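Local structure of geranyltranstransferase (Thermotoga neapolitana, 4WK5) at residues D262-L272 with F281-K289. The protein probably acts as a prenyltransferase of the FPP/GGPP synthase family, joining isoprenoid diphosphates with the help of magnesium. Sequence-based numbering, arbitrary orientation.
Sequences DKYYEEVLEAL and FDFLRNLKK
Helix segments 262-272 and 281-289 run roughly antiparallel, at 154°, with axes 9.8 Å apart at closest approach; the backbones come nearest where Leu-272 faces Phe-281. Tyr-265 spans the wider end. Tyr-265 OH donates a hydrogen bond of 2.6 Å to Leu-284 O. It comes in at a slant to the C=O bond, tilted 19° from the carbonyl plane. The same oxygen also accepts the helical bond from Lys-288 N. Lys-288 lays its aliphatic chain over one face of the Tyr-265 ring, with CG 4.1 Å from the centroid in a CH-pi contact. CG of Lys-288 stands anti to the backbone N (chi1 -167°), and the chain stays extended until a bend at chi4. Lys-288 NZ ends 4.1 Å from Asp-262 OD1, too far for a salt bridge, though the opposite charges may still attract; that oxygen is hydrogen-bonded to Tyr-222. The pair is a C-terminal helical hairpin in the all-helical isoprenoid synthase fold. It packs against helices 206-229 and 59-70. Leu-284 is a knob in a hole made by Tyr-265, Val-268, Leu-269 and Leu-272. Leu-284 CD1 lies 3.7 Å from Leu-272 CD1. With an alanine at Tyr-265, Leu-284 O would probably lose its side-chain donor and the Lys-288 chain the ring it lies on. Near the turn, the Phe-281 ring presents its edge to the backbone, with CD1 3.3 Å from Leu-269 O. Its CE1 also touches Leu-269 CB.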
loop_
_atom_site.group_PDB
_atom_site.type_symbol
_atom_site.label_atom_id
_atom_site.label_comp_id
_atom_site.label_asym_id
_atom_site.label_seq_id
_atom_site.Cartn_x
_atom_site.Cartn_y
_atom_site.Cartn_z
ATOM N N ASP A 262 29.629 -12.922 4.819
ATOM C CA ASP A 262 30.707 -13.003 3.849
ATOM C C ASP A 262 30.470 -14.146 2.869
ATOM O O ASP A 262 30.724 -14.006 1.673
ATOM C CB ASP A 262 32.057 -13.193 4.547
ATOM C CG ASP A 262 32.552 -11.930 5.236
ATOM O OD1 ASP A 262 32.055 -10.827 4.927
ATOM O OD2 ASP A 262 33.472 -12.042 6.077
ATOM N N LYS A 263 29.982 -15.273 3.381
ATOM C CA LYS A 263 29.752 -16.451 2.552
ATOM C C LYS A 263 28.700 -16.174 1.491
ATOM O O LYS A 263 28.903 -16.483 0.311
ATOM C CB LYS A 263 29.314 -17.648 3.398
ATOM C CG LYS A 263 29.065 -18.902 2.566
ATOM C CD LYS A 263 28.576 -20.076 3.405
ATOM C CE LYS A 263 27.116 -19.906 3.801
ATOM N NZ LYS A 263 26.635 -21.012 4.682
ATOM N N TYR A 264 27.580 -15.599 1.926
ATOM C CA TYR A 264 26.495 -15.207 1.028
ATOM C C TYR A 264 26.967 -14.183 -0.004
ATOM O O TYR A 264 26.673 -14.307 -1.194
ATOM C CB TYR A 264 25.323 -14.628 1.824
ATOM C CG TYR A 264 24.449 -15.634 2.545
ATOM C CD1 TYR A 264 24.675 -17.000 2.438
ATOM C CD2 TYR A 264 23.373 -15.205 3.324
ATOM C CE1 TYR A 264 23.863 -17.911 3.099
ATOM C CE2 TYR A 264 22.555 -16.107 3.984
ATOM C CZ TYR A 264 22.805 -17.455 3.870
ATOM O OH TYR A 264 21.995 -18.350 4.533
ATOM N N TYR A 265 27.692 -13.165 0.455
ATOM C CA TYR A 265 28.176 -12.124 -0.447
ATOM C C TYR A 265 29.072 -12.717 -1.524
ATOM O O TYR A 265 28.959 -12.368 -2.703
ATOM C CB TYR A 265 28.938 -11.042 0.317
ATOM C CG TYR A 265 28.768 -9.667 -0.284
ATOM C CD1 TYR A 265 27.782 -8.805 0.182
ATOM C CD2 TYR A 265 29.570 -9.237 -1.329
ATOM C CE1 TYR A 265 27.615 -7.548 -0.363
ATOM C CE2 TYR A 265 29.407 -7.988 -1.886
ATOM C CZ TYR A 265 28.425 -7.143 -1.401
ATOM O OH TYR A 265 28.258 -5.892 -1.949
ATOM N N GLU A 266 29.963 -13.619 -1.120
ATOM C CA GLU A 266 30.893 -14.222 -2.068
ATOM C C GLU A 266 30.151 -15.106 -3.062
ATOM O O GLU A 266 30.480 -15.107 -4.243
ATOM C CB GLU A 266 31.974 -15.027 -1.341
ATOM C CG GLU A 266 33.019 -15.645 -2.269
ATOM C CD GLU A 266 33.765 -14.602 -3.094
ATOM O OE1 GLU A 266 33.913 -13.454 -2.625
ATOM O OE2 GLU A 266 34.203 -14.930 -4.216
ATOM N N GLU A 267 29.151 -15.848 -2.589
ATOM C CA GLU A 267 28.329 -16.667 -3.484
ATOM C C GLU A 267 27.645 -15.808 -4.545
ATOM O O GLU A 267 27.607 -16.172 -5.722
ATOM C CB GLU A 267 27.283 -17.455 -2.686
ATOM C CG GLU A 267 27.877 -18.582 -1.848
ATOM C CD GLU A 267 26.854 -19.277 -0.961
ATOM O OE1 GLU A 267 25.693 -18.820 -0.913
ATOM O OE2 GLU A 267 27.218 -20.283 -0.314
ATOM N N VAL A 268 27.115 -14.660 -4.131
ATOM C CA VAL A 268 26.425 -13.774 -5.054
ATOM C C VAL A 268 27.396 -13.192 -6.082
ATOM O O VAL A 268 27.119 -13.223 -7.285
ATOM C CB VAL A 268 25.700 -12.641 -4.298
ATOM C CG1 VAL A 268 25.196 -11.584 -5.269
ATOM C CG2 VAL A 268 24.556 -13.224 -3.485
ATOM N N LEU A 269 28.535 -12.684 -5.615
ATOM C CA LEU A 269 29.533 -12.125 -6.530
ATOM C C LEU A 269 29.981 -13.143 -7.575
ATOM O O LEU A 269 30.079 -12.823 -8.763
ATOM C CB LEU A 269 30.751 -11.607 -5.762
ATOM C CG LEU A 269 30.526 -10.320 -4.965
ATOM C CD1 LEU A 269 31.796 -9.951 -4.209
ATOM C CD2 LEU A 269 30.074 -9.186 -5.872
ATOM N N GLU A 270 30.249 -14.366 -7.128
ATOM C CA GLU A 270 30.751 -15.402 -8.022
ATOM C C GLU A 270 29.707 -15.787 -9.060
ATOM O O GLU A 270 30.052 -16.015 -10.219
ATOM C CB GLU A 270 31.200 -16.631 -7.231
ATOM C CG GLU A 270 32.496 -16.407 -6.468
ATOM C CD GLU A 270 33.117 -17.694 -5.966
ATOM O OE1 GLU A 270 32.778 -18.770 -6.503
ATOM O OE2 GLU A 270 33.951 -17.629 -5.038
ATOM N N ALA A 271 28.440 -15.845 -8.650
ATOM C CA ALA A 271 27.355 -16.099 -9.593
ATOM C C ALA A 271 27.248 -14.978 -10.627
ATOM O O ALA A 271 27.106 -15.249 -11.822
ATOM C CB ALA A 271 26.026 -16.267 -8.852
ATOM N N LEU A 272 27.315 -13.727 -10.171
ATOM C CA LEU A 272 27.228 -12.571 -11.075
ATOM C C LEU A 272 28.371 -12.580 -12.098
ATOM O O LEU A 272 28.158 -12.352 -13.289
ATOM C CB LEU A 272 27.245 -11.259 -10.284
ATOM C CG LEU A 272 26.091 -11.039 -9.302
ATOM C CD1 LEU A 272 26.294 -9.736 -8.530
ATOM C CD2 LEU A 272 24.762 -11.036 -10.025
ATOM N N PHE A 281 28.258 -7.018 -10.932
ATOM C CA PHE A 281 29.412 -7.516 -10.202
ATOM C C PHE A 281 30.289 -6.371 -9.697
ATOM O O PHE A 281 30.633 -6.316 -8.517
ATOM C CB PHE A 281 30.225 -8.445 -11.105
ATOM C CG PHE A 281 31.506 -8.918 -10.496
ATOM C CD1 PHE A 281 31.511 -9.971 -9.598
ATOM C CD2 PHE A 281 32.712 -8.329 -10.843
ATOM C CE1 PHE A 281 32.690 -10.418 -9.047
ATOM C CE2 PHE A 281 33.901 -8.776 -10.293
ATOM C CZ PHE A 281 33.888 -9.820 -9.395
ATOM N N ASP A 282 30.642 -5.460 -10.597
ATOM C CA ASP A 282 31.484 -4.327 -10.234
ATOM C C ASP A 282 30.807 -3.458 -9.171
ATOM O O ASP A 282 31.448 -3.057 -8.196
ATOM C CB ASP A 282 31.820 -3.485 -11.465
ATOM C CG ASP A 282 32.752 -4.196 -12.429
ATOM O OD1 ASP A 282 33.472 -5.131 -12.006
ATOM O OD2 ASP A 282 32.771 -3.808 -13.612
ATOM N N PHE A 283 29.515 -3.185 -9.361
ATOM C CA PHE A 283 28.725 -2.390 -8.414
ATOM C C PHE A 283 28.756 -3.021 -7.022
ATOM O O PHE A 283 29.090 -2.360 -6.028
ATOM C CB PHE A 283 27.283 -2.250 -8.930
ATOM C CG PHE A 283 26.342 -1.546 -7.979
ATOM C CD1 PHE A 283 26.657 -0.302 -7.452
ATOM C CD2 PHE A 283 25.139 -2.125 -7.637
ATOM C CE1 PHE A 283 25.781 0.341 -6.590
ATOM C CE2 PHE A 283 24.260 -1.485 -6.778
ATOM C CZ PHE A 283 24.590 -0.253 -6.252
ATOM N N LEU A 284 28.452 -4.309 -6.946
ATOM C CA LEU A 284 28.366 -4.956 -5.642
ATOM C C LEU A 284 29.742 -5.242 -5.046
ATOM O O LEU A 284 29.890 -5.314 -3.823
ATOM C CB LEU A 284 27.543 -6.238 -5.737
ATOM C CG LEU A 284 26.078 -5.990 -6.108
ATOM C CD1 LEU A 284 25.283 -7.267 -6.031
ATOM C CD2 LEU A 284 25.453 -4.909 -5.223
ATOM N N ARG A 285 30.749 -5.393 -5.904
ATOM C CA ARG A 285 32.112 -5.567 -5.427
ATOM C C ARG A 285 32.602 -4.296 -4.739
ATOM O O ARG A 285 33.177 -4.354 -3.652
ATOM C CB ARG A 285 33.051 -5.937 -6.575
ATOM C CG ARG A 285 34.429 -6.397 -6.129
ATOM C CD ARG A 285 35.351 -6.539 -7.322
ATOM N NE ARG A 285 35.246 -5.376 -8.199
ATOM C CZ ARG A 285 35.887 -5.244 -9.355
ATOM N NH1 ARG A 285 36.694 -6.205 -9.782
ATOM N NH2 ARG A 285 35.724 -4.146 -10.080
ATOM N N ASN A 286 32.368 -3.148 -5.368
ATOM C CA ASN A 286 32.778 -1.875 -4.783
ATOM C C ASN A 286 31.921 -1.501 -3.582
ATOM O O ASN A 286 32.340 -0.729 -2.722
ATOM C CB ASN A 286 32.734 -0.759 -5.828
ATOM C CG ASN A 286 33.746 -0.965 -6.942
ATOM O OD1 ASN A 286 33.419 -0.859 -8.124
ATOM N ND2 ASN A 286 34.985 -1.264 -6.565
ATOM N N LEU A 287 30.722 -2.068 -3.525
ATOM C CA LEU A 287 29.807 -1.817 -2.420
ATOM C C LEU A 287 30.280 -2.499 -1.134
ATOM O O LEU A 287 30.078 -1.968 -0.042
ATOM C CB LEU A 287 28.394 -2.285 -2.794
ATOM C CG LEU A 287 27.169 -1.906 -1.956
ATOM C CD1 LEU A 287 25.929 -2.097 -2.803
ATOM C CD2 LEU A 287 27.044 -2.737 -0.686
ATOM N N LYS A 288 30.909 -3.667 -1.256
ATOM C CA LYS A 288 31.333 -4.417 -0.070
ATOM C C LYS A 288 32.411 -3.681 0.727
ATOM O O LYS A 288 32.490 -3.825 1.948
ATOM C CB LYS A 288 31.840 -5.812 -0.443
ATOM C CG LYS A 288 31.991 -6.727 0.773
ATOM C CD LYS A 288 32.469 -8.118 0.406
ATOM C CE LYS A 288 32.790 -8.931 1.654
ATOM N NZ LYS A 288 34.088 -8.534 2.265
ATOM N N LYS A 289 33.241 -2.903 0.038
ATOM C CA LYS A 289 34.216 -2.060 0.722
ATOM C C LYS A 289 33.480 -1.101 1.654
ATOM O O LYS A 289 33.854 -0.930 2.814
ATOM C CB LYS A 289 35.075 -1.291 -0.282
#